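Local coordinates for kinetochore protein Mis16 (Schizosaccharomyces japonicus, PDB 4XYH) that binds histone H4 and the CENP-A-specific chaperone Scm3, probably serving CENP-A deposition at centromeres as a WD-repeat protein of the kinetochore, at residues A[124-129]-A[168-173]; A[143-148]-A[160-165]; A[56-61]-A[73-78]. All blocks are in the same frame, centred on the assembly; numbering follows the deposited sequence.

All three contacts lie on one side of the chain's centre, in two adjacent sheets of the WD-repeat beta-propeller. Contact 3 comes first along the chain and pairs strands 56-58 and 70-77, at one edge of a mixed five-stranded sheet; contact 1, centred about 15 Å from it, adds strand 169-170 at the other edge. Contact 2 belongs to the next sheet and falls, in sequence, wholly between the two halves of contact 1. Its centre is about 12 Å from that of contact 1 and about 13 Å from that of contact 3, and it touches both: Leu161 and Tyr164 pack on Ile128, while Pro144 and Ile147 reach Phe59, so the two sheets pack against each other here.

Contact 1: A[124-129]-A[168-173]; sequences IVQKIH and PIVQTG
Ile128 and Val170 pack side by side where strand 169-170 joins strand 123-130 in parallel, as the outermost strand of a propeller sheet. Three backbone bonds hold the strands together: Lys127 N to Pro168 O, Val170 N to Lys127 O and, the straightest at 171°, His129 N to Val170 O. The tight side is the buried one. There Ile128 CG2 lies 3.7 Å from Val170 CB and equally near its CG1, while Val170 CG2, anti to its own carbonyl carbon, turns to Ile128 CG1 and the amide end of Gln126. Gln126 NE2 is held from outside, donating to the backbone oxygens of Tyr164 and Gln167. The other face of the sheet is looser. Lys127 and Ile169 leave the strands together there, yet Lys127 CE comes only within 4.4 Å of Ile169 CD1; Lys127 also makes a cation-pi contact with Tyr88. Past the end of strand 169-170 the chain closes up again on His129. Gly173 CA approaches His129 O at 3.2 Å in a CA-H...O contact, and Gln171 CA sits over the centre of the imidazole, 3.7 Å from the centroid, while Gln171 CG reaches His129 NE2 at 3.6 Å.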
loop_
_atom_site.group_PDB
_atom_site.type_symbol
_atom_site.label_atom_id
_atom_site.label_comp_id
_atom_site.label_asym_id
_atom_site.label_seq_id
_atom_site.Cartn_x
_atom_site.Cartn_y
_atom_site.Cartn_z
ATOM N N ILE A 124 -8.838 18.568 1.626
ATOM C CA ILE A 124 -7.466 18.689 1.139
ATOM C C ILE A 124 -6.826 19.987 1.594
ATOM O O ILE A 124 -7.256 21.059 1.184
ATOM C CB ILE A 124 -7.409 18.650 -0.399
ATOM C CG1 ILE A 124 -8.164 17.436 -0.948
ATOM C CG2 ILE A 124 -5.972 18.671 -0.872
ATOM C CD1 ILE A 124 -7.468 16.114 -0.734
ATOM N N VAL A 125 -5.784 19.899 2.414
ATOM C CA VAL A 125 -5.177 21.100 2.965
ATOM C C VAL A 125 -3.906 21.550 2.253
ATOM O O VAL A 125 -3.482 22.690 2.414
ATOM C CB VAL A 125 -4.868 20.907 4.450
ATOM C CG1 VAL A 125 -6.163 20.641 5.195
ATOM C CG2 VAL A 125 -3.883 19.760 4.644
ATOM N N GLN A 126 -3.288 20.670 1.472
ATOM C CA GLN A 126 -2.099 21.067 0.719
ATOM C C GLN A 126 -1.959 20.254 -0.563
ATOM O O GLN A 126 -2.170 19.032 -0.579
ATOM C CB GLN A 126 -0.833 20.934 1.573
ATOM C CG GLN A 126 0.328 21.722 1.003
ATOM C CD GLN A 126 1.542 21.793 1.925
ATOM O OE1 GLN A 126 2.120 20.771 2.290
ATOM N NE2 GLN A 126 1.942 23.008 2.291
ATOM N N LYS A 127 -1.621 20.946 -1.644
ATOM C CA LYS A 127 -1.409 20.300 -2.930
ATOM C C LYS A 127 -0.073 20.757 -3.446
ATOM O O LYS A 127 0.210 21.961 -3.479
ATOM C CB LYS A 127 -2.521 20.645 -3.927
ATOM C CG LYS A 127 -3.906 20.387 -3.367
ATOM C CD LYS A 127 -4.954 20.198 -4.445
ATOM C CE LYS A 127 -5.317 21.503 -5.097
ATOM N NZ LYS A 127 -6.131 21.258 -6.333
ATOM N N ILE A 128 0.759 19.805 -3.838
ATOM C CA ILE A 128 2.079 20.145 -4.331
ATOM C C ILE A 128 2.233 19.640 -5.751
ATOM O O ILE A 128 1.927 18.484 -6.022
ATOM C CB ILE A 128 3.185 19.546 -3.441
ATOM C CG1 ILE A 128 2.924 19.891 -1.970
ATOM C CG2 ILE A 128 4.550 20.020 -3.921
ATOM C CD1 ILE A 128 3.453 18.869 -0.986
ATOM N N HIS A 129 2.719 20.495 -6.652
ATOM C CA HIS A 129 2.946 20.081 -8.041
ATOM C C HIS A 129 3.802 18.821 -8.112
ATOM O O HIS A 129 4.849 18.723 -7.459
ATOM C CB HIS A 129 3.591 21.201 -8.863
ATOM C CG HIS A 129 2.641 22.309 -9.206
ATOM N ND1 HIS A 129 2.805 23.124 -10.305
ATOM C CD2 HIS A 129 1.504 22.726 -8.596
ATOM C CE1 HIS A 129 1.803 23.987 -10.362
ATOM N NE2 HIS A 129 1.005 23.768 -9.334
ATOM N N PRO A 168 -1.056 26.589 0.766
ATOM C CA PRO A 168 -2.112 25.644 0.369
ATOM C C PRO A 168 -1.768 24.952 -0.950
ATOM O O PRO A 168 -2.186 23.819 -1.178
ATOM C CB PRO A 168 -3.363 26.520 0.191
ATOM C CG PRO A 168 -2.993 27.871 0.622
ATOM C CD PRO A 168 -1.497 27.986 0.673
ATOM N N ILE A 169 -1.034 25.650 -1.813
ATOM C CA ILE A 169 -0.622 25.104 -3.102
ATOM C C ILE A 169 0.848 25.412 -3.307
ATOM O O ILE A 169 1.284 26.548 -3.152
ATOM C CB ILE A 169 -1.454 25.672 -4.270
ATOM C CG1 ILE A 169 -2.940 25.354 -4.064
ATOM C CG2 ILE A 169 -0.979 25.095 -5.608
ATOM C CD1 ILE A 169 -3.809 25.600 -5.290
ATOM N N VAL A 170 1.611 24.379 -3.630
ATOM C CA VAL A 170 3.055 24.480 -3.761
ATOM C C VAL A 170 3.497 24.268 -5.220
ATOM O O VAL A 170 3.600 23.126 -5.698
ATOM C CB VAL A 170 3.732 23.459 -2.850
ATOM C CG1 VAL A 170 5.274 23.526 -2.989
ATOM C CG2 VAL A 170 3.279 23.680 -1.409
ATOM N N GLN A 171 3.752 25.370 -5.923
ATOM C CA GLN A 171 4.001 25.317 -7.363
ATOM C C GLN A 171 5.413 24.839 -7.678
ATOM O O GLN A 171 5.647 24.262 -8.731
ATOM C CB GLN A 171 3.736 26.694 -8.006
ATOM C CG GLN A 171 2.221 26.974 -8.208
ATOM C CD GLN A 171 1.893 28.447 -8.445
ATOM O OE1 GLN A 171 1.345 29.132 -7.566
ATOM N NE2 GLN A 171 2.217 28.937 -9.636
ATOM N N THR A 172 6.337 25.046 -6.748
ATOM C CA THR A 172 7.722 24.632 -6.942
ATOM C C THR A 172 7.893 23.143 -7.272
ATOM O O THR A 172 8.751 22.775 -8.073
ATOM C CB THR A 172 8.557 24.940 -5.690
ATOM O OG1 THR A 172 8.425 26.326 -5.380
ATOM C CG2 THR A 172 10.034 24.603 -5.913
ATOM N N GLY A 173 7.088 22.289 -6.654
ATOM C CA GLY A 173 7.199 20.862 -6.902
ATOM C C GLY A 173 8.260 20.226 -6.029
ATOM O O GLY A 173 8.482 20.661 -4.886
#

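Contact 2: A[143-148]-A[160-165]; sequences NPDIIA and DLNLYR
Asp145 and Arg165 make a two-pronged salt bridge that ties the corner before strand 146-150 to the loop after strand 156-160. Arg165 NH1 gives a hydrogen bond of 3.0 Å to Asp145 OD1, and NH2 one to OD2 whose modelled length of 2.5 Å is doubtfully short. The two side chains cross at about a right angle, and the carboxylate and guanidinium planes stand 55° apart, so this is no flat, coplanar pair: NH1 meets OD1 from above the carboxylate, while OD1 itself lies in the guanidinium plane. The arginine chain is bent at chi2 (-120°), which swings CD off the extended path, and Asn162 CA lies over the centre of one guanidinium face. Asn162 OD1 takes a further, weak bond from Arg165 NH2.

Among the backbone bonds, Leu161 N reaches Asp145 O at 2.7 Å, almost straight at 175°. Ile146 and Asp160 form the adjacent non-hydrogen-bonded antiparallel pair. Two Asx turns shape the ends: Asn143 OD1 accepts from Asp145 N within a type I turn, and Asp160 OD1 accepts from Asn162 N where the 3-10 segment begins. A water donates to Asp160 OD1 and is held weakly by Asn143 ND2.

Among the van der Waals contacts, Ile146 CD1 lies on the carboxylate of Asp160, 3.6 Å from CG; the apolar pair is Ile147 CG1 with Leu161 CD1, 4.0 Å apart.

Strand 136-140 flanks strand 146-150, Met140 touching Ile146 and Phe139 touching Ile147. Trp190 of strand 187-190, in the following propeller sheet, also packs on Ile146, while Gln175 OE1 bonds to both Asp160 N and Tyr164 OH.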
loop_
_atom_site.group_PDB
_atom_site.type_symbol
_atom_site.label_atom_id
_atom_site.label_comp_id
_atom_site.label_asym_id
_atom_site.label_seq_id
_atom_site.Cartn_x
_atom_site.Cartn_y
_atom_site.Cartn_z
ATOM N N ASN A 143 11.232 10.646 9.712
ATOM C CA ASN A 143 10.795 12.035 9.594
ATOM C C ASN A 143 9.741 12.220 8.497
ATOM O O ASN A 143 10.088 12.434 7.347
ATOM C CB ASN A 143 12.005 12.944 9.338
ATOM C CG ASN A 143 11.611 14.399 9.071
ATOM O OD1 ASN A 143 10.446 14.794 9.285
ATOM N ND2 ASN A 143 12.580 15.207 8.608
ATOM N N PRO A 144 8.456 12.131 8.867
ATOM C CA PRO A 144 7.310 12.198 7.950
ATOM C C PRO A 144 7.211 13.453 7.092
ATOM O O PRO A 144 6.341 13.491 6.208
ATOM C CB PRO A 144 6.108 12.099 8.896
ATOM C CG PRO A 144 6.625 11.281 10.003
ATOM C CD PRO A 144 8.031 11.753 10.223
ATOM N N ASP A 145 8.052 14.458 7.326
ATOM C CA ASP A 145 8.044 15.646 6.470
ATOM C C ASP A 145 8.729 15.357 5.145
ATOM O O ASP A 145 8.595 16.120 4.181
ATOM C CB ASP A 145 8.743 16.845 7.139
ATOM C CG ASP A 145 7.907 17.500 8.241
ATOM O OD1 ASP A 145 6.651 17.476 8.170
ATOM O OD2 ASP A 145 8.535 18.062 9.174
ATOM N N ILE A 146 9.504 14.283 5.112
ATOM C CA ILE A 146 10.183 13.871 3.890
ATOM C C ILE A 146 9.330 12.818 3.147
ATOM O O ILE A 146 9.074 11.733 3.675
ATOM C CB ILE A 146 11.605 13.303 4.197
ATOM C CG1 ILE A 146 12.443 14.339 4.970
ATOM C CG2 ILE A 146 12.293 12.836 2.939
ATOM C CD1 ILE A 146 12.690 15.636 4.210
ATOM N N ILE A 147 8.867 13.153 1.940
ATOM C CA ILE A 147 8.016 12.243 1.154
ATOM C C ILE A 147 8.774 11.761 -0.086
ATOM O O ILE A 147 9.422 12.564 -0.781
ATOM C CB ILE A 147 6.699 12.911 0.676
ATOM C CG1 ILE A 147 6.009 13.700 1.795
ATOM C CG2 ILE A 147 5.749 11.864 0.022
ATOM C CD1 ILE A 147 5.563 12.859 2.954
ATOM N N ALA A 148 8.720 10.457 -0.351
ATOM C CA ALA A 148 9.204 9.924 -1.624
ATOM C C ALA A 148 8.007 9.532 -2.478
ATOM O O ALA A 148 7.003 9.066 -1.947
ATOM C CB ALA A 148 10.122 8.733 -1.407
ATOM N N ASP A 160 10.234 17.839 0.609
ATOM C CA ASP A 160 10.429 18.181 2.019
ATOM C C ASP A 160 9.327 19.150 2.475
ATOM O O ASP A 160 9.395 20.338 2.157
ATOM C CB ASP A 160 11.821 18.801 2.219
ATOM C CG ASP A 160 12.131 19.110 3.677
ATOM O OD1 ASP A 160 11.244 18.989 4.560
ATOM O OD2 ASP A 160 13.286 19.480 3.950
ATOM N N LEU A 161 8.321 18.646 3.196
ATOM C CA LEU A 161 7.128 19.439 3.513
ATOM C C LEU A 161 7.456 20.620 4.428
ATOM O O LEU A 161 6.731 21.613 4.485
ATOM C CB LEU A 161 6.041 18.563 4.151
ATOM C CG LEU A 161 5.505 17.408 3.279
ATOM C CD1 LEU A 161 4.299 16.670 3.900
ATOM C CD2 LEU A 161 5.188 17.890 1.890
ATOM N N ASN A 162 8.571 20.505 5.126
ATOM C CA ASN A 162 9.016 21.537 6.039
ATOM C C ASN A 162 9.418 22.855 5.373
ATOM O O ASN A 162 9.566 23.869 6.044
ATOM C CB ASN A 162 10.191 21.000 6.872
ATOM C CG ASN A 162 10.581 21.941 7.974
ATOM O OD1 ASN A 162 9.737 22.370 8.764
ATOM N ND2 ASN A 162 11.863 22.288 8.027
ATOM N N LEU A 163 9.636 22.829 4.066
ATOM C CA LEU A 163 10.030 24.029 3.333
ATOM C C LEU A 163 8.816 24.862 2.926
ATOM O O LEU A 163 8.963 25.925 2.358
ATOM C CB LEU A 163 10.829 23.666 2.073
ATOM C CG LEU A 163 12.141 22.886 2.233
ATOM C CD1 LEU A 163 12.765 22.604 0.861
ATOM C CD2 LEU A 163 13.096 23.696 3.088
ATOM N N TYR A 164 7.615 24.362 3.185
ATOM C CA TYR A 164 6.403 25.053 2.771
ATOM C C TYR A 164 5.195 24.594 3.578
ATOM O O TYR A 164 4.226 24.073 3.028
ATOM C CB TYR A 164 6.159 24.869 1.261
ATOM C CG TYR A 164 6.586 23.535 0.658
ATOM C CD1 TYR A 164 5.796 22.401 0.794
ATOM C CD2 TYR A 164 7.771 23.423 -0.067
ATOM C CE1 TYR A 164 6.181 21.193 0.242
ATOM C CE2 TYR A 164 8.166 22.227 -0.632
ATOM C CZ TYR A 164 7.367 21.112 -0.472
ATOM O OH TYR A 164 7.735 19.912 -1.022
ATOM N N ARG A 165 5.274 24.797 4.888
ATOM C CA ARG A 165 4.194 24.453 5.807
ATOM C C ARG A 165 2.881 25.157 5.569
ATOM O O ARG A 165 1.829 24.577 5.769
ATOM C CB ARG A 165 4.613 24.747 7.244
ATOM C CG ARG A 165 5.804 23.949 7.699
ATOM C CD ARG A 165 5.464 23.085 8.891
ATOM N NE ARG A 165 6.641 22.329 9.299
ATOM C CZ ARG A 165 6.772 21.014 9.180
ATOM N NH1 ARG A 165 5.782 20.280 8.686
ATOM N NH2 ARG A 165 7.893 20.430 9.568
HETATM O O HOH W 1 12.532 18.194 6.927
#

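Contact 3: A[56-61]-A[73-78]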
loop_
_atom_site.group_PDB
_atom_site.type_symbol
_atom_site.label_atom_id
_atom_site.label_comp_id
_atom_site.label_asym_id
_atom_site.label_seq_id
_atom_site.Cartn_x
_atom_site.Cartn_y
_atom_site.Cartn_z
ATOM N N VAL A 56 -2.462 5.918 -0.853
ATOM C CA VAL A 56 -2.944 6.493 0.393
ATOM C C VAL A 56 -2.081 5.981 1.535
ATOM O O VAL A 56 -1.662 4.831 1.540
ATOM C CB VAL A 56 -4.448 6.156 0.668
ATOM C CG1 VAL A 56 -4.659 4.657 0.875
ATOM C CG2 VAL A 56 -4.961 6.912 1.889
ATOM N N GLU A 57 -1.803 6.857 2.493
ATOM C CA GLU A 57 -1.022 6.510 3.670
ATOM C C GLU A 57 -1.432 7.446 4.794
ATOM O O GLU A 57 -1.561 8.657 4.576
ATOM C CB GLU A 57 0.484 6.613 3.397
ATOM C CG GLU A 57 1.337 5.826 4.391
ATOM C CD GLU A 57 2.839 6.021 4.195
ATOM O OE1 GLU A 57 3.225 6.995 3.525
ATOM O OE2 GLU A 57 3.644 5.209 4.722
ATOM N N TRP A 58 -1.670 6.882 5.981
ATOM C CA TRP A 58 -1.931 7.678 7.186
ATOM C C TRP A 58 -0.640 8.261 7.733
ATOM O O TRP A 58 0.350 7.541 7.868
ATOM C CB TRP A 58 -2.572 6.839 8.297
ATOM C CG TRP A 58 -3.937 6.363 8.030
ATOM C CD1 TRP A 58 -4.292 5.164 7.497
ATOM C CD2 TRP A 58 -5.148 7.062 8.297
ATOM N NE1 TRP A 58 -5.659 5.069 7.413
ATOM C CE2 TRP A 58 -6.209 6.227 7.892
ATOM C CE3 TRP A 58 -5.443 8.316 8.838
ATOM C CZ2 TRP A 58 -7.543 6.601 8.014
ATOM C CZ3 TRP A 58 -6.766 8.687 8.955
ATOM C CH2 TRP A 58 -7.801 7.831 8.546
ATOM N N PHE A 59 -0.653 9.547 8.068
ATOM C CA PHE A 59 0.446 10.129 8.820
ATOM C C PHE A 59 0.322 9.770 10.308
ATOM O O PHE A 59 -0.790 9.698 10.854
ATOM C CB PHE A 59 0.472 11.648 8.672
ATOM C CG PHE A 59 1.019 12.142 7.361
ATOM C CD1 PHE A 59 2.381 12.257 7.167
ATOM C CD2 PHE A 59 0.158 12.525 6.332
ATOM C CE1 PHE A 59 2.894 12.745 5.964
ATOM C CE2 PHE A 59 0.658 13.014 5.128
ATOM C CZ PHE A 59 2.035 13.125 4.946
ATOM N N PRO A 60 1.461 9.545 10.974
ATOM C CA PRO A 60 1.429 9.355 12.432
ATOM C C PRO A 60 1.007 10.638 13.143
ATOM O O PRO A 60 1.359 11.738 12.682
ATOM C CB PRO A 60 2.884 8.995 12.783
ATOM C CG PRO A 60 3.533 8.664 11.505
ATOM C CD PRO A 60 2.826 9.451 10.440
ATOM N N GLY A 61 0.262 10.516 14.237
ATOM C CA GLY A 61 -0.051 11.677 15.059
ATOM C C GLY A 61 -1.462 12.212 14.914
ATOM O O GLY A 61 -2.166 11.855 13.978
ATOM N N GLN A 73 -6.662 14.181 11.939
ATOM C CA GLN A 73 -5.503 13.418 11.492
ATOM C C GLN A 73 -5.251 13.661 10.011
ATOM O O GLN A 73 -6.058 14.298 9.341
ATOM C CB GLN A 73 -5.701 11.927 11.792
ATOM C CG GLN A 73 -5.700 11.631 13.289
ATOM C CD GLN A 73 -5.930 10.162 13.631
ATOM O OE1 GLN A 73 -5.520 9.258 12.901
ATOM N NE2 GLN A 73 -6.582 9.924 14.759
ATOM N N LYS A 74 -4.126 13.173 9.504
ATOM C CA LYS A 74 -3.737 13.480 8.134
ATOM C C LYS A 74 -3.448 12.249 7.293
ATOM O O LYS A 74 -2.975 11.226 7.793
ATOM C CB LYS A 74 -2.508 14.396 8.129
ATOM C CG LYS A 74 -2.795 15.814 8.600
ATOM C CD LYS A 74 -1.518 16.612 8.719
ATOM C CE LYS A 74 -1.822 18.092 8.949
ATOM N NZ LYS A 74 -0.618 18.833 9.428
ATOM N N LEU A 75 -3.702 12.381 5.996
ATOM C CA LEU A 75 -3.412 11.329 5.031
ATOM C C LEU A 75 -2.593 11.883 3.898
ATOM O O LEU A 75 -2.763 13.044 3.505
ATOM C CB LEU A 75 -4.689 10.718 4.457
ATOM C CG LEU A 75 -5.675 10.104 5.441
ATOM C CD1 LEU A 75 -6.981 10.874 5.389
ATOM C CD2 LEU A 75 -5.906 8.663 5.090
ATOM N N LEU A 76 -1.724 11.031 3.374
ATOM C CA LEU A 76 -0.960 11.327 2.194
ATOM C C LEU A 76 -1.660 10.712 0.979
ATOM O O LEU A 76 -1.898 9.506 0.945
ATOM C CB LEU A 76 0.442 10.788 2.352
ATOM C CG LEU A 76 1.390 10.993 1.183
ATOM C CD1 LEU A 76 1.793 12.473 1.078
ATOM C CD2 LEU A 76 2.578 10.086 1.396
ATOM N N LEU A 77 -2.006 11.548 0.004
ATOM C CA LEU A 77 -2.737 11.124 -1.197
ATOM C C LEU A 77 -2.057 11.586 -2.471
ATOM O O LEU A 77 -1.087 12.367 -2.428
ATOM C CB LEU A 77 -4.159 11.681 -1.188
ATOM C CG LEU A 77 -5.115 11.157 -0.129
ATOM C CD1 LEU A 77 -6.405 11.945 -0.160
ATOM C CD2 LEU A 77 -5.379 9.677 -0.402
ATOM N N GLY A 78 -2.585 11.137 -3.609
ATOM C CA GLY A 78 -2.071 11.573 -4.894
ATOM C C GLY A 78 -3.157 11.863 -5.906
ATOM O O GLY A 78 -4.343 11.778 -5.597
HETATM O O HOH W 2 -2.242 11.873 11.277
#
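Leu75 CD2 fits over the six-membered ring of Trp58, 3.6 Å from its centroid and 8° off the ring normal. The indole lies beside the leucine, pointing the same way, a flat wall for that methyl, with Leu75 CG near CE3 and CZ3. The bump has a second neighbour: Val56 CG2, anti to the backbone N (CG1 having taken the crowded position, chi1 65°), sits against both Leu75 CD2 and Leu77 CD2, at 3.8 and 3.6 Å. On this face one valine methyl rests in the notch between two leucines, while Ala399 of strand 398-402 closes in on Val56, Trp58 and Leu75.

The backbones belong to a beta hairpin, strands 56-58 and 70-77, at the edge of a propeller sheet; the axes of 56-58 and 73-77 run 154° apart, nearly antiparallel. Glu57 and Leu76 form a hydrogen-bonded pair, with Leu76 N to Glu57 O at 2.7 Å; Phe59 N adds a bond to Lys74 O.

On the other face the Phe59 ring turns an edge to the partner backbone at Lys74 C and Leu75 N, and its side chain crosses that of Leu76 obliquely. Its CD2 reaches Lys74 CB, and its CE2 reaches Leu76 CB at 3.6 Å. Leu76 CD2 in turn lies 3.8 Å from Glu57 OE1, which accepts from the backbone N of Phe139, whose ring meets that of Phe59.

Where the strands part, a water accepts from Lys74 N and donates to the carbonyl oxygens of Phe59 and Gly61. Beside it, Gln73 CG comes 3.6 Å from Gly61 O, and Gln73 OE1 bonds to Asn391 and Asn393.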